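Local coordinates for protein 6-phosphogluconate dehydrogenase, NAD-binding (Mycolicibacterium smegmatis MC2 155, PDB 6SMT) that binds NADPH and probably uses it to reduce imines to amines with S selectivity, as an imine reductase of the HIBADH-related family, at residues V75-V80 with L99-T103; G88-R94 with N116-R120; Y121-M127 with S139-P145. All coordinates share one frame; numbering follows the deposited sequence.

In the fold
From the N terminus, past the first strands and helices, strand 69-72 leads to 75-80, where interaction 1 begins. The loop after helix 77-87 opens interaction 2. Strand 95-98 leads to 99-103, which closes interaction 1 beside NADPH. Helix 104-116 follows, and 116-120 closes interaction 2, so the two contacts cross. They lie at opposite ends of strand 95-98, with centres about 19 Å apart. Interaction 3 comes next in series, its first segment directly following 116-120. It pairs strand 120-126 with the antiparallel strand 139-143 and closes the loop between residues 127 and 139. It touches interaction 1 where His77 meets Tyr121 and Asp123 and Leu99 packs on Gly124 and Ile126. Both reach NADPH and the second subunit.

Interaction 1: V75-V80 with L99-T103; sequences VDHDAV and LSSDT. With NDP (NADPH dihydro-nicotinamide-adenine-dinucleotide phosphate), chain L.
The His77 ring has Ser100 O at its edge, in plane, together with a water. Val80 CG2 lies over the centre of one face, 4.1 Å above the plane. The water sits 2.7 Å from His77 NE2 and accepts from Ser100 N. His77 ND1 is hydrogen-bonded to Thr110 OG1. The Asp102 carboxylate stands nearly upright to the imidazole, with planes 82° apart, and its CB lies obliquely beside CD2. Asp102 OD2 uses its anti lone pair to accept His77 N at 2.9 Å, in a fairly straight bond (161°). A second water joins OD2 to Asp78 N. OD1 accepts Thr103 N, again by its anti lone pair. Asp76 caps helix 77-87: its OD1 takes Ala79 N nearly end-on. Val80 CG2 touches Ser100 OG at 3.3 Å, but that hydroxyl is hydrogen-bonded to Val74 N and Val72 O. Ser101 N donates to NDP O3D at 2.9 Å, and Ala79 CB rests against the adenine. The direct donors His77 N and Thr103 N would probably favour a charged Asp102, while the nearby Asp76 and Asp78 carboxylates would oppose it. The carboxylate fixes the helix start next to the loop that holds the nicotinamide ribose.

Interaction 2: G88-R94 with N116-R120; sequences GDAPAGR and NVGGR. With FMT (formic acid), chain M.
Gly88 meets Val117 through its carbonyl: O lies 3.7 Å from Val117 CG1. It is the first residue to leave helix 77-87, and its phi is positive. Asp89 follows, and in the conformer given its OD1 comes obliquely across the same valine. In that conformer a water donates to both Asp89 OD1 and Val117 O, a tentative bridge between the two loops. A type I turn runs from Asp89 to Ala92, closed by Ala92 N on Asp89 O. Pro91 sits within it. Val117 CG2 lies over the flat of the Pro91 ring, nearly equidistant from CB, CG and CD, with CG at 4.0 Å. The valine can do this because its CG2 lies between the backbone N and the carbonyl carbon (chi1 -60°). That torsion leaves CG1 for Gly88 and Asp89. Pro91 O also comes 3.3 Å from Gly119 CA, a close backbone approach. Ala92 CB rests on Val117 O at 3.3 Å. Gly93 N then donates to Gly118 O at 2.9 Å. This bond is nearly straight at the hydrogen (172°), but the donor stands well above the carbonyl plane. A type II turn spans Pro91 to Arg94. Arg94 O accepts Arg120 N at 3.0 Å. In the modelled conformer of Arg120, a water links the same oxygen to NE, and NH1 forms a salt bridge with Glu151. Arg94 NH1 reaches Ser67 O. Gly118 is the C-prime residue of a Schellman motif that ends helix 104-116. The contact thus joins two loops at the surface of the Rossmann-type domain, away from the cofactor site. Each follows a helix, 77-87 or 104-116, and each leads into one of the neighbouring parallel strands, 95-98 and 120-126. Helix 60-65 packs on Ala90 and Arg94.

Interaction 3: Y121-M127 with S139-P145; sequences YLDGAIM and SILFAGP. With NDP (NADPH dihydro-nicotinamide-adenine-dinucleotide phosphate), chain L; 2EH ((2S)-2-ethylhexan-1-ol), chain N.
Ile126 and Ile140 lie side by side and point the same way from one face of the sheet, with Ile126 CG1 4.1 Å from Ile140 CG2. Phe142 shares this face. It stands across from Gly124, with Phe142 CD2 4.3 Å from Gly124 CA. On the other face, Met127 crosses Leu141 at about a right angle, CG to CG 3.9 Å. The methionine is folded at chi2 and chi3 (-47° and -49°), which turns its end away from the partner strand. At the far end, Leu122 CD2 packs against Pro145 CD. The backbones are held by five bonds. Asp123 pairs with Ala143 and Ala125 with Leu141, each in both directions. Met127 N adds a bond to Ser139 O at 2.9 Å. Gly124 CA makes a short CA-H...O contact with Leu141 O (2.9 Å). The polar edge is Asp123, whose OD1 takes the Tyr121 hydroxyl at 2.6 Å by its anti lone pair. At the other end, Ile126 O lies 3.2 Å from NDP C5N, on the nicotinamide ring. Met127 O lies near the bound 2-ethylhexanol. Strand 120-126 is the last in the run of parallel strands; 139-143 lies antiparallel beside it, and 161-164 completes the mixed sheet. The strand order and the C-terminal helical domain fit the 6-phosphogluconate dehydrogenase-like fold, with the end of strand 120-126 lining the nicotinamide site.

Interaction 1: V75-V80 with L99-T103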
loop_
_atom_site.group_PDB
_atom_site.type_symbol
_atom_site.label_atom_id
_atom_site.label_comp_id
_atom_site.label_asym_id
_atom_site.label_seq_id
_atom_site.Cartn_x
_atom_site.Cartn_y
_atom_site.Cartn_z
ATOM N N VAL B 75 -22.170 10.457 -3.284
ATOM C CA VAL B 75 -21.349 9.379 -3.898
ATOM C C VAL B 75 -20.555 9.900 -5.079
ATOM O O VAL B 75 -19.386 9.548 -5.160
ATOM C CB VAL B 75 -22.214 8.176 -4.269
ATOM C CG1 VAL B 75 -23.232 8.513 -5.339
ATOM C CG2 VAL B 75 -21.295 7.024 -4.723
ATOM N N ASP B 76 -21.102 10.722 -5.970
ATOM C CA ASP B 76 -20.389 11.167 -7.160
ATOM C C ASP B 76 -20.980 12.463 -7.685
ATOM O O ASP B 76 -21.927 13.008 -7.081
ATOM C CB ASP B 76 -20.390 10.074 -8.232
ATOM C CG ASP B 76 -21.792 9.729 -8.795
ATOM O OD1 ASP B 76 -22.761 10.408 -8.553
ATOM O OD2 ASP B 76 -21.945 8.607 -9.478
ATOM N N HIS B 77 -20.438 13.005 -8.794
ATOM C CA HIS B 77 -20.904 14.272 -9.369
ATOM C C HIS B 77 -22.218 14.081 -10.134
ATOM O O HIS B 77 -22.859 15.090 -10.267
ATOM C CB HIS B 77 -19.816 15.030 -10.104
ATOM C CG HIS B 77 -18.965 15.800 -9.152
ATOM N ND1 HIS B 77 -18.905 17.197 -9.192
ATOM C CD2 HIS B 77 -18.262 15.422 -8.027
ATOM C CE1 HIS B 77 -18.134 17.650 -8.188
ATOM N NE2 HIS B 77 -17.712 16.570 -7.457
ATOM N N ASP B 78 -22.612 12.876 -10.523
ATOM C CA ASP B 78 -24.001 12.772 -11.057
ATOM C C ASP B 78 -24.987 13.119 -9.925
ATOM O O ASP B 78 -25.947 13.912 -10.145
ATOM C CB ASP B 78 -24.309 11.406 -11.637
ATOM C CG ASP B 78 -23.656 11.197 -13.008
ATOM O OD1 ASP B 78 -23.389 12.153 -13.712
ATOM O OD2 ASP B 78 -23.584 10.065 -13.360
ATOM N N ALA B 79 -24.709 12.684 -8.696
ATOM C CA ALA B 79 -25.552 13.039 -7.538
ATOM C C ALA B 79 -25.377 14.488 -7.220
ATOM O O ALA B 79 -26.377 15.189 -6.959
ATOM C CB ALA B 79 -25.207 12.157 -6.400
ATOM N N VAL B 80 -24.148 15.036 -7.146
ATOM C CA VAL B 80 -23.974 16.478 -6.888
ATOM C C VAL B 80 -24.816 17.308 -7.854
ATOM O O VAL B 80 -25.479 18.222 -7.397
ATOM C CB VAL B 80 -22.490 16.895 -7.003
ATOM C CG1 VAL B 80 -22.288 18.394 -6.904
ATOM C CG2 VAL B 80 -21.672 16.207 -5.926
ATOM N N LEU B 99 -17.580 18.088 -2.271
ATOM C CA LEU B 99 -16.718 17.155 -1.510
ATOM C C LEU B 99 -17.122 15.757 -1.895
ATOM O O LEU B 99 -17.249 14.867 -1.022
ATOM C CB LEU B 99 -16.847 17.415 0.015
ATOM C CG LEU B 99 -16.346 18.747 0.466
ATOM C CD1 LEU B 99 -16.670 18.903 1.967
ATOM C CD2 LEU B 99 -14.872 18.950 0.236
ATOM N N SER B 100 -17.307 15.455 -3.147
ATOM C CA SER B 100 -17.792 14.174 -3.654
ATOM C C SER B 100 -16.804 13.658 -4.684
ATOM O O SER B 100 -16.547 14.367 -5.693
ATOM C CB SER B 100 -19.195 14.347 -4.275
ATOM O OG SER B 100 -20.099 14.903 -3.280
ATOM N N SER B 101 -16.215 12.495 -4.489
ATOM C CA SER B 101 -15.069 12.086 -5.321
ATOM C C SER B 101 -15.476 11.800 -6.765
ATOM O O SER B 101 -16.399 10.978 -6.963
ATOM C CB SER B 101 -14.424 10.864 -4.623
ATOM O OG SER B 101 -13.233 10.510 -5.345
ATOM N N ASP B 102 -14.846 12.424 -7.728
ATOM C CA ASP B 102 -15.093 12.199 -9.146
ATOM C C ASP B 102 -13.934 12.826 -9.925
ATOM O O ASP B 102 -12.933 13.264 -9.325
ATOM C CB ASP B 102 -16.459 12.792 -9.568
ATOM C CG ASP B 102 -17.198 12.047 -10.659
ATOM O OD1 ASP B 102 -16.517 11.562 -11.621
ATOM O OD2 ASP B 102 -18.468 11.955 -10.589
ATOM N N THR B 103 -14.024 12.781 -11.281
ATOM C CA THR B 103 -12.879 13.169 -12.115
ATOM C C THR B 103 -12.701 14.675 -12.187
ATOM O O THR B 103 -13.584 15.488 -11.867
ATOM C CB THR B 103 -13.067 12.653 -13.517
ATOM O OG1 THR B 103 -14.182 13.363 -14.088
ATOM C CG2 THR B 103 -13.316 11.175 -13.513
HETATM P PA NDP L . -21.405 7.437 -0.299
HETATM O O1A NDP L . -20.255 7.696 -1.227
HETATM O O2A NDP L . -21.892 6.040 -0.074
HETATM O O5B NDP L . -22.609 8.377 -0.726
HETATM C C5B NDP L . -23.822 8.268 0.041
HETATM C C4B NDP L . -24.521 9.604 0.014
HETATM O O4B NDP L . -24.842 9.993 -1.352
HETATM C C3B NDP L . -25.873 9.558 0.753
HETATM O O3B NDP L . -26.169 10.810 1.342
HETATM C C2B NDP L . -26.819 9.262 -0.392
HETATM O O2B NDP L . -28.189 9.614 -0.229
HETATM C C1B NDP L . -26.239 10.217 -1.416
HETATM N N9A NDP L . -26.682 9.979 -2.785
HETATM C C8A NDP L . -26.380 8.917 -3.606
HETATM N N7A NDP L . -26.930 9.023 -4.794
HETATM C C5A NDP L . -27.646 10.208 -4.759
HETATM C C6A NDP L . -28.493 10.871 -5.685
HETATM N N6A NDP L . -28.689 10.466 -6.936
HETATM N N1A NDP L . -29.061 12.028 -5.281
HETATM C C2A NDP L . -28.839 12.486 -4.046
HETATM N N3A NDP L . -28.087 11.937 -3.086
HETATM C C4A NDP L . -27.535 10.790 -3.500
HETATM O O3 NDP L . -21.158 8.018 1.175
HETATM P PN NDP L . -19.989 8.519 2.077
HETATM O O1N NDP L . -20.579 9.355 3.123
HETATM O O2N NDP L . -19.168 7.353 2.499
HETATM O O5D NDP L . -19.033 9.376 1.110
HETATM C C5D NDP L . -19.476 10.610 0.557
HETATM C C4D NDP L . -18.362 11.107 -0.332
HETATM O O4D NDP L . -17.208 11.360 0.511
HETATM C C3D NDP L . -17.904 10.156 -1.446
HETATM O O3D NDP L . -17.652 10.829 -2.674
HETATM C C2D NDP L . -16.613 9.587 -0.886
HETATM O O2D NDP L . -15.663 9.147 -1.852
HETATM C C1D NDP L . -16.063 10.710 -0.045
HETATM N N1N NDP L . -15.213 10.263 1.075
HETATM C C2N NDP L . -15.680 9.343 1.976
HETATM C C3N NDP L . -14.893 8.851 2.962
HETATM C C7N NDP L . -15.372 7.852 3.939
HETATM O O7N NDP L . -14.523 7.447 4.766
HETATM N N7N NDP L . -16.626 7.433 3.964
HETATM C C4N NDP L . -13.509 9.267 3.067
HETATM C C5N NDP L . -13.082 10.286 2.130
HETATM C C6N NDP L . -13.899 10.772 1.222
HETATM P P2B NDP L . -29.125 8.561 0.585
HETATM O O1X NDP L . -30.564 9.071 0.270
HETATM O O2X NDP L . -28.882 7.190 -0.043
HETATM O O3X NDP L . -28.781 8.560 2.019
HETATM O O HOH W 1 -17.152 8.249 -5.907
HETATM O O HOH W 2 -16.111 17.186 -5.322
HETATM O O HOH W 3 -20.684 10.982 -11.654
#

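Interaction 2: G88-R94 with N116-R120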
loop_
_atom_site.group_PDB
_atom_site.type_symbol
_atom_site.label_atom_id
_atom_site.label_comp_id
_atom_site.label_asym_id
_atom_site.label_seq_id
_atom_site.Cartn_x
_atom_site.Cartn_y
_atom_site.Cartn_z
ATOM N N GLY B 88 -31.929 24.854 -7.941
ATOM C CA GLY B 88 -32.230 25.963 -8.856
ATOM C C GLY B 88 -31.372 27.186 -8.564
ATOM O O GLY B 88 -30.119 27.084 -8.583
ATOM N N ASP B 89 -31.971 28.340 -8.243
ATOM C CA ASP B 89 -31.203 29.604 -8.076
ATOM C C ASP B 89 -30.744 29.808 -6.632
ATOM O O ASP B 89 -30.117 30.843 -6.349
ATOM C CB ASP B 89 -32.052 30.806 -8.525
ATOM C CG ASP B 89 -32.360 30.719 -10.005
ATOM O OD1 ASP B 89 -31.400 30.491 -10.783
ATOM O OD2 ASP B 89 -33.584 30.918 -10.371
ATOM N N ALA B 90 -30.974 28.833 -5.736
ATOM C CA ALA B 90 -30.596 28.965 -4.301
ATOM C C ALA B 90 -29.118 29.256 -4.135
ATOM O O ALA B 90 -28.753 29.992 -3.208
ATOM C CB ALA B 90 -30.997 27.778 -3.470
ATOM N N PRO B 91 -28.199 28.681 -4.964
ATOM C CA PRO B 91 -26.813 29.056 -4.775
ATOM C C PRO B 91 -26.373 30.478 -5.076
ATOM O O PRO B 91 -25.262 30.871 -4.821
ATOM C CB PRO B 91 -26.040 28.093 -5.681
ATOM C CG PRO B 91 -26.978 26.958 -5.938
ATOM C CD PRO B 91 -28.348 27.625 -5.981
ATOM N N ALA B 92 -27.309 31.312 -5.628
ATOM C CA ALA B 92 -26.916 32.656 -6.069
ATOM C C ALA B 92 -26.298 33.418 -4.892
ATOM O O ALA B 92 -26.962 33.485 -3.815
ATOM C CB ALA B 92 -28.142 33.407 -6.635
ATOM N N GLY B 93 -25.150 34.028 -5.068
ATOM C CA GLY B 93 -24.525 34.837 -4.012
ATOM C C GLY B 93 -23.969 34.005 -2.849
ATOM O O GLY B 93 -23.552 34.591 -1.866
ATOM N N ARG B 94 -23.951 32.684 -2.999
ATOM C CA ARG B 94 -23.423 31.821 -1.934
ATOM C C ARG B 94 -22.258 31.021 -2.500
ATOM O O ARG B 94 -21.964 31.078 -3.659
ATOM C CB ARG B 94 -24.536 30.885 -1.488
ATOM C CG ARG B 94 -25.730 31.618 -0.856
ATOM C CD ARG B 94 -26.895 30.739 -0.471
ATOM N NE ARG B 94 -28.083 31.578 -0.258
ATOM C CZ ARG B 94 -28.332 32.241 0.825
ATOM N NH1 ARG B 94 -27.622 32.006 1.916
ATOM N NH2 ARG B 94 -29.394 33.052 0.881
ATOM N N ASN B 116 -23.271 29.341 -13.273
ATOM C CA ASN B 116 -24.424 29.656 -14.166
ATOM C C ASN B 116 -25.563 30.230 -13.350
ATOM O O ASN B 116 -26.430 30.938 -13.963
ATOM C CB ASN B 116 -24.918 28.389 -14.865
ATOM C CG ASN B 116 -24.053 27.897 -15.978
ATOM O OD1 ASN B 116 -23.128 28.603 -16.415
ATOM N ND2 ASN B 116 -24.338 26.644 -16.380
ATOM N N VAL B 117 -25.697 29.906 -12.060
ATOM C CA VAL B 117 -26.807 30.387 -11.212
ATOM C C VAL B 117 -26.303 31.395 -10.199
ATOM O O VAL B 117 -27.087 31.705 -9.302
ATOM C CB VAL B 117 -27.596 29.262 -10.562
ATOM C CG1 VAL B 117 -28.234 28.310 -11.570
ATOM C CG2 VAL B 117 -26.660 28.502 -9.599
ATOM N N GLY B 118 -25.124 31.952 -10.426
ATOM C CA GLY B 118 -24.575 33.079 -9.685
ATOM C C GLY B 118 -24.016 32.680 -8.344
ATOM O O GLY B 118 -23.718 33.536 -7.538
ATOM N N GLY B 119 -23.656 31.392 -8.222
ATOM C CA GLY B 119 -22.871 30.945 -7.048
ATOM C C GLY B 119 -21.380 30.964 -7.344
ATOM O O GLY B 119 -20.935 31.191 -8.507
ATOM N N ARG B 120 -20.602 30.674 -6.312
ATOM C CA ARG B 120 -19.113 30.551 -6.283
ATOM C C ARG B 120 -18.862 29.061 -5.989
ATOM O O ARG B 120 -19.750 28.447 -5.337
ATOM C CB ARG B 120 -18.643 31.570 -5.234
ATOM C CG ARG B 120 -18.731 33.020 -5.741
ATOM C CD ARG B 120 -18.065 34.039 -4.845
ATOM N NE ARG B 120 -18.663 34.018 -3.541
ATOM C CZ ARG B 120 -18.127 34.546 -2.453
ATOM N NH1 ARG B 120 -16.940 35.101 -2.526
ATOM N NH2 ARG B 120 -18.775 34.502 -1.308
HETATM C C FMT M . -27.135 25.384 -14.720
HETATM O O1 FMT M . -26.611 25.232 -15.805
HETATM O O2 FMT M . -26.640 26.022 -13.686
HETATM O O HOH W 4 -29.561 32.593 -10.123
HETATM O O HOH W 5 -21.206 33.897 -4.135
#

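Interaction 3: Y121-M127 with S139-P145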
loop_
_atom_site.group_PDB
_atom_site.type_symbol
_atom_site.label_atom_id
_atom_site.label_comp_id
_atom_site.label_asym_id
_atom_site.label_seq_id
_atom_site.Cartn_x
_atom_site.Cartn_y
_atom_site.Cartn_z
ATOM N N TYR B 121 -17.773 28.501 -6.509
ATOM C CA TYR B 121 -17.515 27.061 -6.278
ATOM C C TYR B 121 -16.085 26.842 -5.897
ATOM O O TYR B 121 -15.175 27.367 -6.548
ATOM C CB TYR B 121 -17.830 26.261 -7.550
ATOM C CG TYR B 121 -17.708 24.768 -7.384
ATOM C CD1 TYR B 121 -18.650 24.047 -6.699
ATOM C CD2 TYR B 121 -16.667 24.090 -7.929
ATOM C CE1 TYR B 121 -18.557 22.690 -6.579
ATOM C CE2 TYR B 121 -16.567 22.715 -7.853
ATOM C CZ TYR B 121 -17.480 22.002 -7.105
ATOM O OH TYR B 121 -17.414 20.630 -6.986
ATOM N N LEU B 122 -15.872 25.988 -4.904
ATOM C CA LEU B 122 -14.567 25.334 -4.690
ATOM C C LEU B 122 -14.795 23.853 -4.885
ATOM O O LEU B 122 -15.841 23.334 -4.456
ATOM C CB LEU B 122 -13.942 25.560 -3.319
ATOM C CG LEU B 122 -13.628 26.984 -3.011
ATOM C CD1 LEU B 122 -13.241 27.104 -1.526
ATOM C CD2 LEU B 122 -12.501 27.483 -3.882
ATOM N N ASP B 123 -13.837 23.106 -5.401
ATOM C CA ASP B 123 -13.879 21.639 -5.380
ATOM C C ASP B 123 -12.955 21.155 -4.285
ATOM O O ASP B 123 -11.874 21.740 -4.070
ATOM C CB ASP B 123 -13.413 21.040 -6.716
ATOM C CG ASP B 123 -13.896 19.579 -6.798
ATOM O OD1 ASP B 123 -15.145 19.368 -6.692
ATOM O OD2 ASP B 123 -13.020 18.624 -6.830
ATOM N N GLY B 124 -13.357 20.137 -3.548
ATOM C CA GLY B 124 -12.517 19.587 -2.492
ATOM C C GLY B 124 -12.523 18.074 -2.493
ATOM O O GLY B 124 -13.372 17.457 -3.109
ATOM N N ALA B 125 -11.471 17.507 -1.947
ATOM C CA ALA B 125 -11.282 16.066 -1.855
ATOM C C ALA B 125 -10.808 15.754 -0.441
ATOM O O ALA B 125 -9.740 16.229 0.001
ATOM C CB ALA B 125 -10.299 15.591 -2.855
ATOM N N ILE B 126 -11.593 14.963 0.253
ATOM C CA ILE B 126 -11.286 14.487 1.614
ATOM C C ILE B 126 -10.446 13.224 1.528
ATOM O O ILE B 126 -10.839 12.254 0.866
ATOM C CB ILE B 126 -12.575 14.210 2.413
ATOM C CG1 ILE B 126 -13.495 15.444 2.454
ATOM C CG2 ILE B 126 -12.213 13.709 3.831
ATOM C CD1 ILE B 126 -14.888 15.073 2.838
ATOM N N MET B 127 -9.241 13.252 2.097
ATOM C CA MET B 127 -8.235 12.207 1.900
ATOM C C MET B 127 -8.043 11.334 3.131
ATOM O O MET B 127 -7.074 10.539 3.160
ATOM C CB MET B 127 -6.907 12.870 1.513
ATOM C CG MET B 127 -7.036 13.759 0.291
ATOM S SD MET B 127 -7.891 13.130 -1.103
ATOM C CE MET B 127 -7.149 11.530 -1.323
ATOM N N SER B 139 -7.222 15.387 6.375
ATOM C CA SER B 139 -6.655 16.208 5.292
ATOM C C SER B 139 -7.698 16.387 4.214
ATOM O O SER B 139 -8.241 15.396 3.735
ATOM C CB SER B 139 -5.420 15.569 4.720
ATOM O OG SER B 139 -4.959 16.266 3.553
ATOM N N ILE B 140 -7.916 17.642 3.806
ATOM C CA ILE B 140 -8.873 17.984 2.731
ATOM C C ILE B 140 -8.110 18.882 1.774
ATOM O O ILE B 140 -7.467 19.886 2.177
ATOM C CB ILE B 140 -10.171 18.602 3.260
ATOM C CG1 ILE B 140 -10.778 17.781 4.393
ATOM C CG2 ILE B 140 -11.127 18.735 2.073
ATOM C CD1 ILE B 140 -12.012 18.407 4.978
ATOM N N LEU B 141 -8.176 18.551 0.489
ATOM C CA LEU B 141 -7.549 19.340 -0.592
ATOM C C LEU B 141 -8.620 20.188 -1.265
ATOM O O LEU B 141 -9.788 19.721 -1.433
ATOM C CB LEU B 141 -6.928 18.413 -1.650
ATOM C CG LEU B 141 -6.104 17.297 -1.104
ATOM C CD1 LEU B 141 -5.508 16.521 -2.268
ATOM C CD2 LEU B 141 -5.014 17.794 -0.238
ATOM N N PHE B 142 -8.250 21.376 -1.752
ATOM C CA PHE B 142 -9.227 22.283 -2.374
ATOM C C PHE B 142 -8.604 22.894 -3.591
ATOM O O PHE B 142 -7.423 23.137 -3.682
ATOM C CB PHE B 142 -9.602 23.441 -1.425
ATOM C CG PHE B 142 -10.315 22.999 -0.176
ATOM C CD1 PHE B 142 -9.574 22.589 0.913
ATOM C CD2 PHE B 142 -11.683 22.995 -0.085
ATOM C CE1 PHE B 142 -10.186 22.107 2.048
ATOM C CE2 PHE B 142 -12.302 22.558 1.089
ATOM C CZ PHE B 142 -11.545 22.149 2.140
ATOM N N ALA B 143 -9.487 23.219 -4.539
ATOM C CA ALA B 143 -9.112 23.884 -5.806
ATOM C C ALA B 143 -10.201 24.874 -6.232
ATOM O O ALA B 143 -11.390 24.652 -5.999
ATOM C CB ALA B 143 -8.842 22.889 -6.913
ATOM N N GLY B 144 -9.758 25.959 -6.858
ATOM C CA GLY B 144 -10.630 27.054 -7.279
ATOM C C GLY B 144 -10.040 28.377 -6.838
ATOM O O GLY B 144 -8.865 28.427 -6.464
ATOM N N PRO B 145 -10.820 29.453 -6.914
ATOM C CA PRO B 145 -10.197 30.759 -6.634
ATOM C C PRO B 145 -9.571 30.853 -5.256
ATOM O O PRO B 145 -10.227 30.557 -4.284
ATOM C CB PRO B 145 -11.409 31.670 -6.774
ATOM C CG PRO B 145 -12.273 30.987 -7.767
ATOM C CD PRO B 145 -12.167 29.503 -7.439
HETATM P PA NDP L . -21.405 7.437 -0.299
HETATM O O1A NDP L . -20.255 7.696 -1.227
HETATM O O2A NDP L . -21.892 6.040 -0.074
HETATM O O5B NDP L . -22.609 8.377 -0.726
HETATM C C5B NDP L . -23.822 8.268 0.041
HETATM C C4B NDP L . -24.521 9.604 0.014
HETATM O O4B NDP L . -24.842 9.993 -1.352
HETATM C C3B NDP L . -25.873 9.558 0.753
HETATM O O3B NDP L . -26.169 10.810 1.342
HETATM C C2B NDP L . -26.819 9.262 -0.392
HETATM O O2B NDP L . -28.189 9.614 -0.229
HETATM C C1B NDP L . -26.239 10.217 -1.416
HETATM N N9A NDP L . -26.682 9.979 -2.785
HETATM C C8A NDP L . -26.380 8.917 -3.606
HETATM N N7A NDP L . -26.930 9.023 -4.794
HETATM C C5A NDP L . -27.646 10.208 -4.759
HETATM C C6A NDP L . -28.493 10.871 -5.685
HETATM N N6A NDP L . -28.689 10.466 -6.936
HETATM N N1A NDP L . -29.061 12.028 -5.281
HETATM C C2A NDP L . -28.839 12.486 -4.046
HETATM N N3A NDP L . -28.087 11.937 -3.086
HETATM C C4A NDP L . -27.535 10.790 -3.500
HETATM O O3 NDP L . -21.158 8.018 1.175
HETATM P PN NDP L . -19.989 8.519 2.077
HETATM O O1N NDP L . -20.579 9.355 3.123
HETATM O O2N NDP L . -19.168 7.353 2.499
HETATM O O5D NDP L . -19.033 9.376 1.110
HETATM C C5D NDP L . -19.476 10.610 0.557
HETATM C C4D NDP L . -18.362 11.107 -0.332
HETATM O O4D NDP L . -17.208 11.360 0.511
HETATM C C3D NDP L . -17.904 10.156 -1.446
HETATM O O3D NDP L . -17.652 10.829 -2.674
HETATM C C2D NDP L . -16.613 9.587 -0.886
HETATM O O2D NDP L . -15.663 9.147 -1.852
HETATM C C1D NDP L . -16.063 10.710 -0.045
HETATM N N1N NDP L . -15.213 10.263 1.075
HETATM C C2N NDP L . -15.680 9.343 1.976
HETATM C C3N NDP L . -14.893 8.851 2.962
HETATM C C7N NDP L . -15.372 7.852 3.939
HETATM O O7N NDP L . -14.523 7.447 4.766
HETATM N N7N NDP L . -16.626 7.433 3.964
HETATM C C4N NDP L . -13.509 9.267 3.067
HETATM C C5N NDP L . -13.082 10.286 2.130
HETATM C C6N NDP L . -13.899 10.772 1.222
HETATM P P2B NDP L . -29.125 8.561 0.585
HETATM O O1X NDP L . -30.564 9.071 0.270
HETATM O O2X NDP L . -28.882 7.190 -0.043
HETATM O O3X NDP L . -28.781 8.560 2.019
HETATM C C7 2EH N . -11.128 6.748 0.691
HETATM C C8 2EH N . -9.594 7.916 2.298
HETATM C C9 2EH N . -8.539 8.209 1.245
HETATM C C12 2EH N . -11.727 4.871 3.140
HETATM C C7A 2EH N . -10.383 6.656 2.022
HETATM O O7C 2EH N . -12.464 7.252 0.670
HETATM C CBA 2EH N . -11.200 6.245 3.219
HETATM C CCA 2EH N . -11.953 4.218 4.445
HETATM C CCB 2EH N . -11.991 2.705 4.256
#